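Protein-tyrosine-phosphatase PTP1 (Arabidopsis thaliana, PDB 6KRW) removes phosphate from phosphotyrosine in proteins, dephosphorylates the MAP kinase MPK6 and dampens plant defence responses. Local coordinates at residues 4-7 with 8-11; 254-258 with 259-263; 120-123 with 124-128; 10-13 with 14-17; 111-114 with 115-118. One frame throughout, in Å; residues are numbered along the deposited sequence.

Contact 1: 4-7 with 8-11; sequences SLSS and DQLN
Ser6 and Gln9 face each other across the first turn of helix 7-24 and form a capping box. Ser6 OG sits between the backbone N and the carbonyl carbon (chi1 64°), and from there it accepts from Gln9 N at 3.2 Å. Gln9 answers with its side chain. The Gln9 side chain is extended beyond CG, and its amide oxygen OE1 accepts from Ser6 N at 3.0 Å. That bond is nearly straight, at 169°, and lies in the carbonyl plane on a lone pair of OE1. A weak bond from Ser6 OG to the same OE1 adds little.

Leu5 crosses the Gln9 side chain at about a right angle. Leu5 CD1 lies 3.4 Å from Gln9 CB and presses on the amide group as well. Leu5 CB also meets Leu10 CG at 4.0 Å. Backbone bonds from Leu10 N to Ser6 O (2.9 Å) and from Asn11 N to Ser7 O (3.0 Å) start the regular helix.

The other end of the Gln9 amide is also held: NE2 donates to Leu258 O, at the end of helix 242-259. One glutamine thus closes the capping box with OE1 and links its helix to a second one with NE2. Both amide ends have partners, which should fix the flip of the group.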
loop_
_atom_site.group_PDB
_atom_site.type_symbol
_atom_site.label_atom_id
_atom_site.label_comp_id
_atom_site.label_asym_id
_atom_site.label_seq_id
_atom_site.Cartn_x
_atom_site.Cartn_y
_atom_site.Cartn_z
ATOM N N SER A 4 14.725 -16.584 9.599
ATOM C CA SER A 4 14.760 -17.806 10.441
ATOM C C SER A 4 13.340 -18.095 10.905
ATOM O O SER A 4 12.808 -17.306 11.688
ATOM C CB SER A 4 15.689 -17.658 11.604
ATOM O OG SER A 4 17.029 -17.579 11.156
ATOM N N LEU A 5 12.752 -19.186 10.435
ATOM C CA LEU A 5 11.352 -19.500 10.804
ATOM C C LEU A 5 11.342 -20.550 11.910
ATOM O O LEU A 5 12.233 -21.412 11.940
ATOM C CB LEU A 5 10.605 -20.021 9.574
ATOM C CG LEU A 5 10.034 -18.974 8.615
ATOM C CD1 LEU A 5 9.082 -18.019 9.312
ATOM C CD2 LEU A 5 11.146 -18.196 7.935
ATOM N N SER A 6 10.318 -20.520 12.748
ATOM C CA SER A 6 10.092 -21.601 13.734
ATOM C C SER A 6 9.511 -22.832 13.026
ATOM O O SER A 6 9.095 -22.743 11.844
ATOM C CB SER A 6 9.210 -21.129 14.844
ATOM O OG SER A 6 7.916 -20.809 14.354
ATOM N N SER A 7 9.483 -23.959 13.724
ATOM C CA SER A 7 8.824 -25.187 13.213
ATOM C C SER A 7 7.356 -24.883 12.906
ATOM O O SER A 7 6.883 -25.265 11.813
ATOM C CB SER A 7 8.963 -26.323 14.180
ATOM O OG SER A 7 10.328 -26.684 14.314
ATOM N N ASP A 8 6.675 -24.187 13.813
ATOM C CA ASP A 8 5.258 -23.792 13.619
ATOM C C ASP A 8 5.130 -22.999 12.318
ATOM O O ASP A 8 4.234 -23.307 11.513
ATOM C CB ASP A 8 4.747 -22.959 14.795
ATOM C CG ASP A 8 4.847 -23.661 16.134
ATOM O OD1 ASP A 8 4.912 -24.907 16.147
ATOM O OD2 ASP A 8 4.876 -22.952 17.151
ATOM N N GLN A 9 5.994 -22.009 12.114
ATOM C CA GLN A 9 5.887 -21.112 10.937
ATOM C C GLN A 9 6.133 -21.919 9.661
ATOM O O GLN A 9 5.401 -21.704 8.674
ATOM C CB GLN A 9 6.866 -19.948 11.070
ATOM C CG GLN A 9 6.463 -18.948 12.144
ATOM C CD GLN A 9 7.465 -17.832 12.318
ATOM O OE1 GLN A 9 8.672 -18.060 12.387
ATOM N NE2 GLN A 9 6.963 -16.613 12.426
ATOM N N LEU A 10 7.100 -22.836 9.692
ATOM C CA LEU A 10 7.404 -23.640 8.476
ATOM C C LEU A 10 6.209 -24.536 8.128
ATOM O O LEU A 10 5.863 -24.628 6.932
ATOM C CB LEU A 10 8.657 -24.489 8.716
ATOM C CG LEU A 10 9.973 -23.810 8.369
ATOM C CD1 LEU A 10 11.136 -24.699 8.768
ATOM C CD2 LEU A 10 10.024 -23.465 6.888
ATOM N N ASN A 11 5.625 -25.199 9.125
ATOM C CA ASN A 11 4.431 -26.059 8.897
ATOM C C ASN A 11 3.307 -25.213 8.294
ATOM O O ASN A 11 2.597 -25.680 7.383
ATOM C CB ASN A 11 3.962 -26.706 10.192
ATOM C CG ASN A 11 4.900 -27.785 10.680
ATOM O OD1 ASN A 11 5.609 -28.402 9.893
ATOM N ND2 ASN A 11 4.903 -28.029 11.978
#

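Contact 2: 254-258 with 259-263; sequences IQRIL and AGDMS
Ala259 N makes weak backbone bonds to Gln255 O and Arg256 O at the end of helix 242-259, where a Schellman motif closes the helix. Gly260 leaves the helix with positive phi (92°). A CB atom at these angles would collide with the carbonyl oxygen before it, so the position suits glycine. Gly260 N bonds to Ile257 O at 3.1 Å.

Asp261 comes next. Asp261 N reaches back to Arg256 O at 2.9 Å, the second bond of the motif. The Asp261 side chain, with CG anti to the backbone N (chi1 175°), runs beside that of Arg256 and points the same way. Arg256 bends at chi3 and brings its NE to Asp261 OD2 at 2.8 Å. This salt bridge is nearly straight, at 167°. The oxygen lies in the guanidinium plane, but NE meets it from above the carboxylate plane. A weak bond from NH2 to OD2 supports it. Arg256 NH1 is hydrogen-bonded to Asn252 OD1 and Thr270 OG1.

Ser263 completes the turn. Ser263 N donates to Asp261 OD1 at 2.9 Å, an Asx turn, and Ser263 OG donates to the same oxygen at 2.6 Å from the same face. Ser263 OG also accepts from Arg256 NH2 at 3.0 Å. One water accepts from Arg256 NH2 and donates to Ser263 O at 2.8 Å.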
loop_
_atom_site.group_PDB
_atom_site.type_symbol
_atom_site.label_atom_id
_atom_site.label_comp_id
_atom_site.label_asym_id
_atom_site.label_seq_id
_atom_site.Cartn_x
_atom_site.Cartn_y
_atom_site.Cartn_z
ATOM N N ILE A 254 1.067 -13.068 3.501
ATOM C CA ILE A 254 2.297 -13.746 3.991
ATOM C C ILE A 254 2.471 -13.515 5.495
ATOM O O ILE A 254 2.722 -14.491 6.216
ATOM C CB ILE A 254 3.506 -13.294 3.160
ATOM C CG1 ILE A 254 3.365 -13.768 1.713
ATOM C CG2 ILE A 254 4.804 -13.735 3.818
ATOM C CD1 ILE A 254 3.488 -15.244 1.507
ATOM N N GLN A 255 2.316 -12.275 5.961
ATOM C CA GLN A 255 2.494 -12.004 7.412
ATOM C C GLN A 255 1.493 -12.816 8.224
ATOM O O GLN A 255 1.848 -13.299 9.310
ATOM C CB GLN A 255 2.343 -10.524 7.699
ATOM C CG GLN A 255 3.550 -9.733 7.264
ATOM C CD GLN A 255 3.532 -8.308 7.741
ATOM O OE1 GLN A 255 2.469 -7.688 7.808
ATOM N NE2 GLN A 255 4.712 -7.775 8.059
ATOM N N ARG A 256 0.254 -12.879 7.764
ATOM C CA ARG A 256 -0.782 -13.587 8.556
ATOM C C ARG A 256 -0.521 -15.097 8.562
ATOM O O ARG A 256 -0.748 -15.729 9.587
ATOM C CB ARG A 256 -2.165 -13.212 8.023
ATOM C CG ARG A 256 -2.593 -11.820 8.472
ATOM C CD ARG A 256 -3.768 -11.298 7.689
ATOM N NE ARG A 256 -4.930 -12.180 7.773
ATOM C CZ ARG A 256 -5.837 -12.295 6.824
ATOM N NH1 ARG A 256 -5.789 -11.504 5.766
ATOM N NH2 ARG A 256 -6.857 -13.140 6.984
ATOM N N ILE A 257 -0.021 -15.669 7.468
ATOM C CA ILE A 257 0.374 -17.102 7.465
ATOM C C ILE A 257 1.475 -17.301 8.509
ATOM O O ILE A 257 1.377 -18.236 9.312
ATOM C CB ILE A 257 0.806 -17.559 6.067
ATOM C CG1 ILE A 257 -0.370 -17.542 5.094
ATOM C CG2 ILE A 257 1.480 -18.928 6.134
ATOM C CD1 ILE A 257 0.061 -17.588 3.630
ATOM N N LEU A 258 2.479 -16.428 8.510
ATOM C CA LEU A 258 3.631 -16.562 9.430
ATOM C C LEU A 258 3.187 -16.354 10.878
ATOM O O LEU A 258 3.867 -16.864 11.778
ATOM C CB LEU A 258 4.698 -15.537 9.048
ATOM C CG LEU A 258 5.448 -15.852 7.761
ATOM C CD1 LEU A 258 6.351 -14.685 7.382
ATOM C CD2 LEU A 258 6.277 -17.125 7.925
ATOM N N ALA A 259 2.066 -15.665 11.087
ATOM C CA ALA A 259 1.571 -15.391 12.459
ATOM C C ALA A 259 0.560 -16.449 12.897
ATOM O O ALA A 259 0.145 -16.406 14.058
ATOM C CB ALA A 259 0.994 -14.011 12.550
ATOM N N GLY A 260 0.182 -17.367 12.014
ATOM C CA GLY A 260 -0.700 -18.496 12.366
ATOM C C GLY A 260 -2.176 -18.201 12.143
ATOM O O GLY A 260 -2.984 -18.940 12.689
ATOM N N ASP A 261 -2.519 -17.227 11.297
ATOM C CA ASP A 261 -3.938 -16.892 11.020
ATOM C C ASP A 261 -4.424 -17.745 9.846
ATOM O O ASP A 261 -4.108 -17.436 8.663
ATOM C CB ASP A 261 -4.076 -15.390 10.783
ATOM C CG ASP A 261 -5.471 -14.963 10.362
ATOM O OD1 ASP A 261 -6.390 -15.831 10.373
ATOM O OD2 ASP A 261 -5.609 -13.778 9.945
ATOM N N MET A 262 -5.170 -18.798 10.143
ATOM C CA MET A 262 -5.696 -19.750 9.129
ATOM C C MET A 262 -6.480 -18.990 8.066
ATOM O O MET A 262 -6.483 -19.438 6.917
ATOM C CB MET A 262 -6.663 -20.757 9.775
ATOM C CG MET A 262 -6.014 -21.686 10.741
ATOM S SD MET A 262 -7.081 -23.095 11.055
ATOM C CE MET A 262 -5.893 -24.118 11.914
ATOM N N SER A 263 -7.140 -17.890 8.443
ATOM C CA SER A 263 -8.084 -17.237 7.507
ATOM C C SER A 263 -7.339 -16.583 6.351
ATOM O O SER A 263 -7.988 -16.321 5.353
ATOM C CB SER A 263 -8.966 -16.229 8.194
ATOM O OG SER A 263 -8.218 -15.135 8.695
HETATM O O HOH W 1 -8.972 -13.756 5.036
#

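Contact 3: 120-123 with 124-128; sequences FWEM and VIQQH
Val124 CG2 sits over one face of the Phe120 ring, 4.1 Å from its centroid, in a CH-pi contact. Val124 CG2 also approaches Trp121 CE3 at 3.8 Å. The valine and tryptophan side chains lie side by side and point the same way. Val124 thus touches both aromatic side chains. Phe120 CD2 in turn lies over the centre of the Trp121 ring.

On another face of the helix, Gln126 NE2 donates to Glu122 OE2 at 2.8 Å. It uses the anti lone pair of that oxygen, and the amide and carboxylate planes are nearly perpendicular (84°). Glu122 bends at chi2 (75°), which brings its carboxylate back toward Gln126. Regular backbone bonds such as Val124 N to Phe120 O, 3.0 Å, hold the spacing.

A second shell fixes these groups. Tyr186 OH also bonds to Glu122 OE2, and Asn79 N and Pro80 O take the two ends of the Gln126 amide. Trp121 NE1 donates to Tyr150 O. Phe120 and Val124 both rest on Ile234 of strand 233-236. His128, with positive phi, ends the turn in a Schellman motif. This is a helix packed on the central mixed sheet of the tyrosine phosphatase fold.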
loop_
_atom_site.group_PDB
_atom_site.type_symbol
_atom_site.label_atom_id
_atom_site.label_comp_id
_atom_site.label_asym_id
_atom_site.label_seq_id
_atom_site.Cartn_x
_atom_site.Cartn_y
_atom_site.Cartn_z
ATOM N N PHE A 120 0.172 15.315 2.520
ATOM C CA PHE A 120 0.811 13.982 2.535
ATOM C C PHE A 120 1.940 13.930 3.561
ATOM O O PHE A 120 1.996 12.983 4.369
ATOM C CB PHE A 120 1.310 13.619 1.139
ATOM C CG PHE A 120 2.062 12.318 1.097
ATOM C CD1 PHE A 120 1.389 11.110 0.960
ATOM C CD2 PHE A 120 3.452 12.309 1.195
ATOM C CE1 PHE A 120 2.094 9.919 0.937
ATOM C CE2 PHE A 120 4.145 11.110 1.184
ATOM C CZ PHE A 120 3.479 9.917 1.025
ATOM N N TRP A 121 2.884 14.880 3.506
ATOM C CA TRP A 121 4.015 14.817 4.444
ATOM C C TRP A 121 3.559 15.058 5.873
ATOM O O TRP A 121 4.159 14.456 6.777
ATOM C CB TRP A 121 5.131 15.763 3.997
ATOM C CG TRP A 121 5.863 15.208 2.818
ATOM C CD1 TRP A 121 5.908 15.721 1.554
ATOM C CD2 TRP A 121 6.652 14.013 2.805
ATOM N NE1 TRP A 121 6.691 14.929 0.750
ATOM C CE2 TRP A 121 7.162 13.877 1.491
ATOM C CE3 TRP A 121 6.981 13.053 3.774
ATOM C CZ2 TRP A 121 7.979 12.804 1.132
ATOM C CZ3 TRP A 121 7.790 11.994 3.415
ATOM C CH2 TRP A 121 8.266 11.871 2.106
ATOM N N GLU A 122 2.529 15.896 6.066
ATOM C CA GLU A 122 1.981 16.109 7.422
ATOM C C GLU A 122 1.431 14.771 7.927
ATOM O O GLU A 122 1.682 14.429 9.094
ATOM C CB GLU A 122 0.899 17.172 7.385
ATOM C CG GLU A 122 0.372 17.498 8.757
ATOM C CD GLU A 122 1.278 18.338 9.632
ATOM O OE1 GLU A 122 2.039 19.121 9.085
ATOM O OE2 GLU A 122 1.164 18.248 10.874
ATOM N N MET A 123 0.754 14.023 7.060
ATOM C CA MET A 123 0.236 12.682 7.443
ATOM C C MET A 123 1.409 11.760 7.817
ATOM O O MET A 123 1.349 11.045 8.821
ATOM C CB MET A 123 -0.565 12.070 6.293
ATOM C CG MET A 123 -1.056 10.682 6.607
ATOM S SD MET A 123 -2.095 9.992 5.285
ATOM C CE MET A 123 -0.862 9.743 3.990
ATOM N N VAL A 124 2.482 11.764 7.018
ATOM C CA VAL A 124 3.668 10.902 7.293
ATOM C C VAL A 124 4.204 11.217 8.692
ATOM O O VAL A 124 4.510 10.281 9.452
ATOM C CB VAL A 124 4.754 11.119 6.225
ATOM C CG1 VAL A 124 6.052 10.449 6.623
ATOM C CG2 VAL A 124 4.288 10.658 4.861
ATOM N N ILE A 125 4.359 12.499 9.005
ATOM C CA ILE A 125 4.913 12.893 10.328
ATOM C C ILE A 125 3.919 12.520 11.429
ATOM O O ILE A 125 4.338 11.891 12.419
ATOM C CB ILE A 125 5.256 14.388 10.334
ATOM C CG1 ILE A 125 6.357 14.681 9.313
ATOM C CG2 ILE A 125 5.632 14.839 11.739
ATOM C CD1 ILE A 125 6.617 16.164 9.115
ATOM N N GLN A 126 2.647 12.897 11.272
ATOM C CA GLN A 126 1.645 12.696 12.348
ATOM C C GLN A 126 1.457 11.207 12.638
ATOM O O GLN A 126 1.278 10.857 13.808
ATOM C CB GLN A 126 0.322 13.336 11.947
ATOM C CG GLN A 126 0.342 14.864 11.978
ATOM C CD GLN A 126 -1.031 15.460 11.792
ATOM O OE1 GLN A 126 -2.025 14.734 11.684
ATOM N NE2 GLN A 126 -1.085 16.783 11.754
ATOM N N GLN A 127 1.523 10.359 11.613
ATOM C CA GLN A 127 1.322 8.894 11.768
ATOM C C GLN A 127 2.667 8.174 11.958
ATOM O O GLN A 127 2.668 6.961 12.137
ATOM C CB GLN A 127 0.582 8.368 10.547
ATOM C CG GLN A 127 -0.815 8.958 10.352
ATOM C CD GLN A 127 -1.711 8.744 11.542
ATOM O OE1 GLN A 127 -1.591 7.734 12.235
ATOM N NE2 GLN A 127 -2.599 9.708 11.779
ATOM N N HIS A 128 3.778 8.908 11.946
ATOM C CA HIS A 128 5.172 8.367 12.066
ATOM C C HIS A 128 5.350 7.118 11.187
ATOM O O HIS A 128 5.814 6.062 11.670
ATOM C CB HIS A 128 5.568 8.143 13.534
ATOM C CG HIS A 128 4.648 7.297 14.344
ATOM N ND1 HIS A 128 4.692 5.924 14.301
ATOM C CD2 HIS A 128 3.622 7.616 15.165
ATOM C CE1 HIS A 128 3.731 5.425 15.068
ATOM N NE2 HIS A 128 3.086 6.442 15.630
#

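Contact 4: 10-13 with 14-17; sequences LNHC and HQAL
His12 and Gln15 meet through a side-chain hydrogen bond one turn apart. His12 ND1 donates to Gln15 OE1 at 3.1 Å, nearly straight at 163°. The oxygen lies at the ring edge, in the ring plane. From the amide's side the fit is less regular, since ND1 stands above the carbonyl plane of Gln15. The two side chains run alongside each other and point the same way, with ring and amide planes 62° apart. Gln15 is extended beyond CG, which carries OE1 out to the histidine. Replacing His12 by an alanine removes the ND1 donor and would probably leave the Gln15 amide without this partner and freer to turn.

Backbone bonds form the second group. His14 N bonds to Leu10 O, Gln15 N to Asn11 O and Ala16 N to His12 O, each at 2.9 Å. Leu17 N reaches Cys13 O at 2.7 Å. These are the i to i+4 bonds of an alpha helix, here in the N-terminal half of helix 7-24.

Van der Waals contacts are mostly between side chains and carbonyls. Gln15 CG lies 3.1 Å from Asn11 O. His14 CD2 lies 3.2 Å from Leu10 O, and the far nitrogen of that ring, NE2, bonds to OG1 of the C-terminal residue Thr306.

Apolar packing faces the rest of the protein. Cys13 touches Leu258 and Ala16 touches Ile257, both on helix 242-259. Cys13 and Leu17 also meet Thr303 of helix 285-303, and Ala16 meets Leu299 there.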
loop_
_atom_site.group_PDB
_atom_site.type_symbol
_atom_site.label_atom_id
_atom_site.label_comp_id
_atom_site.label_asym_id
_atom_site.label_seq_id
_atom_site.Cartn_x
_atom_site.Cartn_y
_atom_site.Cartn_z
ATOM N N LEU A 10 7.100 -22.836 9.692
ATOM C CA LEU A 10 7.404 -23.640 8.476
ATOM C C LEU A 10 6.209 -24.536 8.128
ATOM O O LEU A 10 5.863 -24.628 6.932
ATOM C CB LEU A 10 8.657 -24.489 8.716
ATOM C CG LEU A 10 9.973 -23.810 8.369
ATOM C CD1 LEU A 10 11.136 -24.699 8.768
ATOM C CD2 LEU A 10 10.024 -23.465 6.888
ATOM N N ASN A 11 5.625 -25.199 9.125
ATOM C CA ASN A 11 4.431 -26.059 8.897
ATOM C C ASN A 11 3.307 -25.213 8.294
ATOM O O ASN A 11 2.597 -25.680 7.383
ATOM C CB ASN A 11 3.962 -26.706 10.192
ATOM C CG ASN A 11 4.900 -27.785 10.680
ATOM O OD1 ASN A 11 5.609 -28.402 9.893
ATOM N ND2 ASN A 11 4.903 -28.029 11.978
ATOM N N HIS A 12 3.132 -23.996 8.788
ATOM C CA HIS A 12 2.019 -23.144 8.291
ATOM C C HIS A 12 2.323 -22.709 6.852
ATOM O O HIS A 12 1.412 -22.701 6.028
ATOM C CB HIS A 12 1.768 -21.991 9.259
ATOM C CG HIS A 12 1.141 -22.436 10.544
ATOM N ND1 HIS A 12 0.312 -23.545 10.616
ATOM C CD2 HIS A 12 1.155 -21.906 11.782
ATOM C CE1 HIS A 12 -0.117 -23.690 11.850
ATOM N NE2 HIS A 12 0.382 -22.694 12.582
ATOM N N CYS A 13 3.589 -22.426 6.554
ATOM C CA CYS A 13 3.935 -22.052 5.161
ATOM C C CYS A 13 3.724 -23.251 4.214
ATOM O O CYS A 13 3.234 -23.035 3.094
ATOM C CB CYS A 13 5.373 -21.544 5.078
ATOM S SG CYS A 13 5.607 -19.920 5.845
ATOM N N HIS A 14 4.116 -24.460 4.624
ATOM C CA HIS A 14 3.905 -25.663 3.784
ATOM C C HIS A 14 2.410 -25.878 3.559
ATOM O O HIS A 14 1.980 -26.132 2.429
ATOM C CB HIS A 14 4.568 -26.893 4.415
ATOM C CG HIS A 14 6.035 -26.969 4.165
ATOM N ND1 HIS A 14 6.555 -27.259 2.920
ATOM C CD2 HIS A 14 7.084 -26.798 4.990
ATOM C CE1 HIS A 14 7.873 -27.260 2.988
ATOM N NE2 HIS A 14 8.215 -26.982 4.249
ATOM N N GLN A 15 1.632 -25.757 4.622
ATOM C CA GLN A 15 0.165 -25.944 4.526
ATOM C C GLN A 15 -0.415 -24.905 3.576
ATOM O O GLN A 15 -1.192 -25.277 2.676
ATOM C CB GLN A 15 -0.439 -25.830 5.920
ATOM C CG GLN A 15 -0.139 -27.035 6.796
ATOM C CD GLN A 15 -0.341 -26.718 8.259
ATOM O OE1 GLN A 15 -0.842 -25.651 8.611
ATOM N NE2 GLN A 15 0.094 -27.623 9.118
ATOM N N ALA A 16 -0.028 -23.645 3.743
ATOM C CA ALA A 16 -0.512 -22.574 2.847
ATOM C C ALA A 16 -0.037 -22.833 1.416
ATOM O O ALA A 16 -0.803 -22.611 0.484
ATOM C CB ALA A 16 -0.054 -21.232 3.330
ATOM N N LEU A 17 1.219 -23.247 1.254
ATOM C CA LEU A 17 1.750 -23.433 -0.121
ATOM C C LEU A 17 0.909 -24.477 -0.856
ATOM O O LEU A 17 0.586 -24.281 -2.036
ATOM C CB LEU A 17 3.215 -23.859 -0.047
ATOM C CG LEU A 17 3.895 -24.106 -1.394
ATOM C CD1 LEU A 17 3.754 -22.933 -2.348
ATOM C CD2 LEU A 17 5.366 -24.437 -1.192
#

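Contact 5: 111-114 with 115-118; sequences GPLP and HTME
Thr116 and Leu113 form the tight part of this turn. Leu113 N donates to Thr116 OG1 at 3.0 Å, and Thr116 N donates to Leu113 O at 2.9 Å. Thr116 OG1 lies between its own backbone N and carbonyl carbon (chi1 70°), facing back toward the loop. Thr116 N stands well above the carbonyl plane of Leu113.

Met117 adds the apolar side. Met117 CG lies 3.2 Å from Leu113 O and 4.1 Å from Pro112 CB. The Met117 side chain is extended beyond CG, which carries Met117 CE to 3.7 Å from Pro114 CA. Beyond the turn Met117 packs on Tyr150 and Phe160. With an alanine in place of Met117, everything from CG outward is gone, which would probably leave Pro112 and Pro114 without their apolar neighbour and open a gap toward Tyr150 and Phe160.

The outer side is looser. The His115 ring runs beside Leu113, with His115 CE1 3.6 Å from Leu113 CB, and its NE2 bonds to Glu61 O. Pro114 and His115 are both exposed. There a water donates to Pro114 O at 2.8 Å and accepts from Glu118 N, bridging the start of the helix.

Gly111 pairs through its backbone with Ser238, beside the catalytic Cys237, and Gly111 O accepts from Arg64. This is the turn that leads from strand 106-109 into helix 117-126, next to the phosphate-binding loop of a classical tyrosine phosphatase.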
loop_
_atom_site.group_PDB
_atom_site.type_symbol
_atom_site.label_atom_id
_atom_site.label_comp_id
_atom_site.label_asym_id
_atom_site.label_seq_id
_atom_site.Cartn_x
_atom_site.Cartn_y
_atom_site.Cartn_z
ATOM N N GLY A 111 -1.711 8.781 -5.251
ATOM C CA GLY A 111 -0.445 9.473 -5.582
ATOM C C GLY A 111 -0.727 10.956 -5.328
ATOM O O GLY A 111 -1.713 11.500 -5.835
ATOM N N PRO A 112 0.028 11.717 -4.458
ATOM C CA PRO A 112 -0.238 13.117 -4.077
ATOM C C PRO A 112 -0.336 14.063 -5.272
ATOM O O PRO A 112 0.403 13.904 -6.252
ATOM C CB PRO A 112 0.934 13.516 -3.175
ATOM C CG PRO A 112 1.384 12.199 -2.599
ATOM C CD PRO A 112 1.120 11.162 -3.658
ATOM N N LEU A 113 -1.255 15.022 -5.174
ATOM C CA LEU A 113 -1.396 16.126 -6.151
ATOM C C LEU A 113 -0.469 17.242 -5.703
ATOM O O LEU A 113 -0.072 17.256 -4.547
ATOM C CB LEU A 113 -2.864 16.567 -6.129
ATOM C CG LEU A 113 -3.857 15.511 -6.594
ATOM C CD1 LEU A 113 -5.238 15.788 -6.036
ATOM C CD2 LEU A 113 -3.892 15.453 -8.113
ATOM N N PRO A 114 -0.080 18.195 -6.590
ATOM C CA PRO A 114 0.780 19.298 -6.179
ATOM C C PRO A 114 0.239 20.000 -4.927
ATOM O O PRO A 114 1.009 20.289 -4.038
ATOM C CB PRO A 114 0.746 20.238 -7.382
ATOM C CG PRO A 114 0.399 19.339 -8.542
ATOM C CD PRO A 114 -0.556 18.313 -7.969
ATOM N N HIS A 115 -1.064 20.232 -4.857
ATOM C CA HIS A 115 -1.689 20.953 -3.717
ATOM C C HIS A 115 -1.999 20.024 -2.533
ATOM O O HIS A 115 -2.498 20.566 -1.532
ATOM C CB HIS A 115 -2.914 21.716 -4.195
ATOM C CG HIS A 115 -3.873 20.882 -4.960
ATOM N ND1 HIS A 115 -3.586 20.392 -6.222
ATOM C CD2 HIS A 115 -5.114 20.459 -4.655
ATOM C CE1 HIS A 115 -4.625 19.708 -6.660
ATOM N NE2 HIS A 115 -5.575 19.733 -5.714
ATOM N N THR A 116 -1.688 18.727 -2.584
ATOM C CA THR A 116 -1.862 17.857 -1.380
ATOM C C THR A 116 -0.527 17.309 -0.886
ATOM O O THR A 116 -0.524 16.425 -0.008
ATOM C CB THR A 116 -2.884 16.732 -1.604
ATOM O OG1 THR A 116 -2.407 15.738 -2.511
ATOM C CG2 THR A 116 -4.201 17.265 -2.121
ATOM N N MET A 117 0.591 17.802 -1.416
ATOM C CA MET A 117 1.891 17.271 -0.947
ATOM C C MET A 117 2.199 17.680 0.501
ATOM O O MET A 117 2.753 16.840 1.232
ATOM C CB MET A 117 3.011 17.727 -1.882
ATOM C CG MET A 117 2.827 17.183 -3.271
ATOM S SD MET A 117 4.168 17.633 -4.386
ATOM C CE MET A 117 3.558 16.888 -5.894
ATOM N N GLU A 118 1.846 18.903 0.925
ATOM C CA GLU A 118 2.039 19.247 2.355
ATOM C C GLU A 118 1.139 18.340 3.205
ATOM O O GLU A 118 1.615 17.827 4.228
ATOM C CB GLU A 118 1.744 20.719 2.647
ATOM C CG GLU A 118 2.080 21.096 4.077
ATOM C CD GLU A 118 1.842 22.549 4.435
ATOM O OE1 GLU A 118 1.945 22.883 5.635
ATOM O OE2 GLU A 118 1.526 23.341 3.524
HETATM O O HOH W 2 1.062 20.901 -1.267
#

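In the fold
Contacts 1 and 4 share helix 7-24, and contact 2 lies at the end of helix 242-259, which packs against it. Contact 1 is a surface cap; contacts 2 and 4 are partly buried. Leu5 and Cys13 both pack on Leu258, so contacts 1, 2 and 4 form one cluster. Contacts 3 and 5 lie far from it and share helix 117-126, where Phe120 rests on Pro112. They too are partly buried, but nearer the active site. The chemistry follows place. The first cluster uses a capping box, a salt bridge and a histidine-glutamine bond, while contact 3 relies more on aromatic packing and contact 5 on a turn rich in proline.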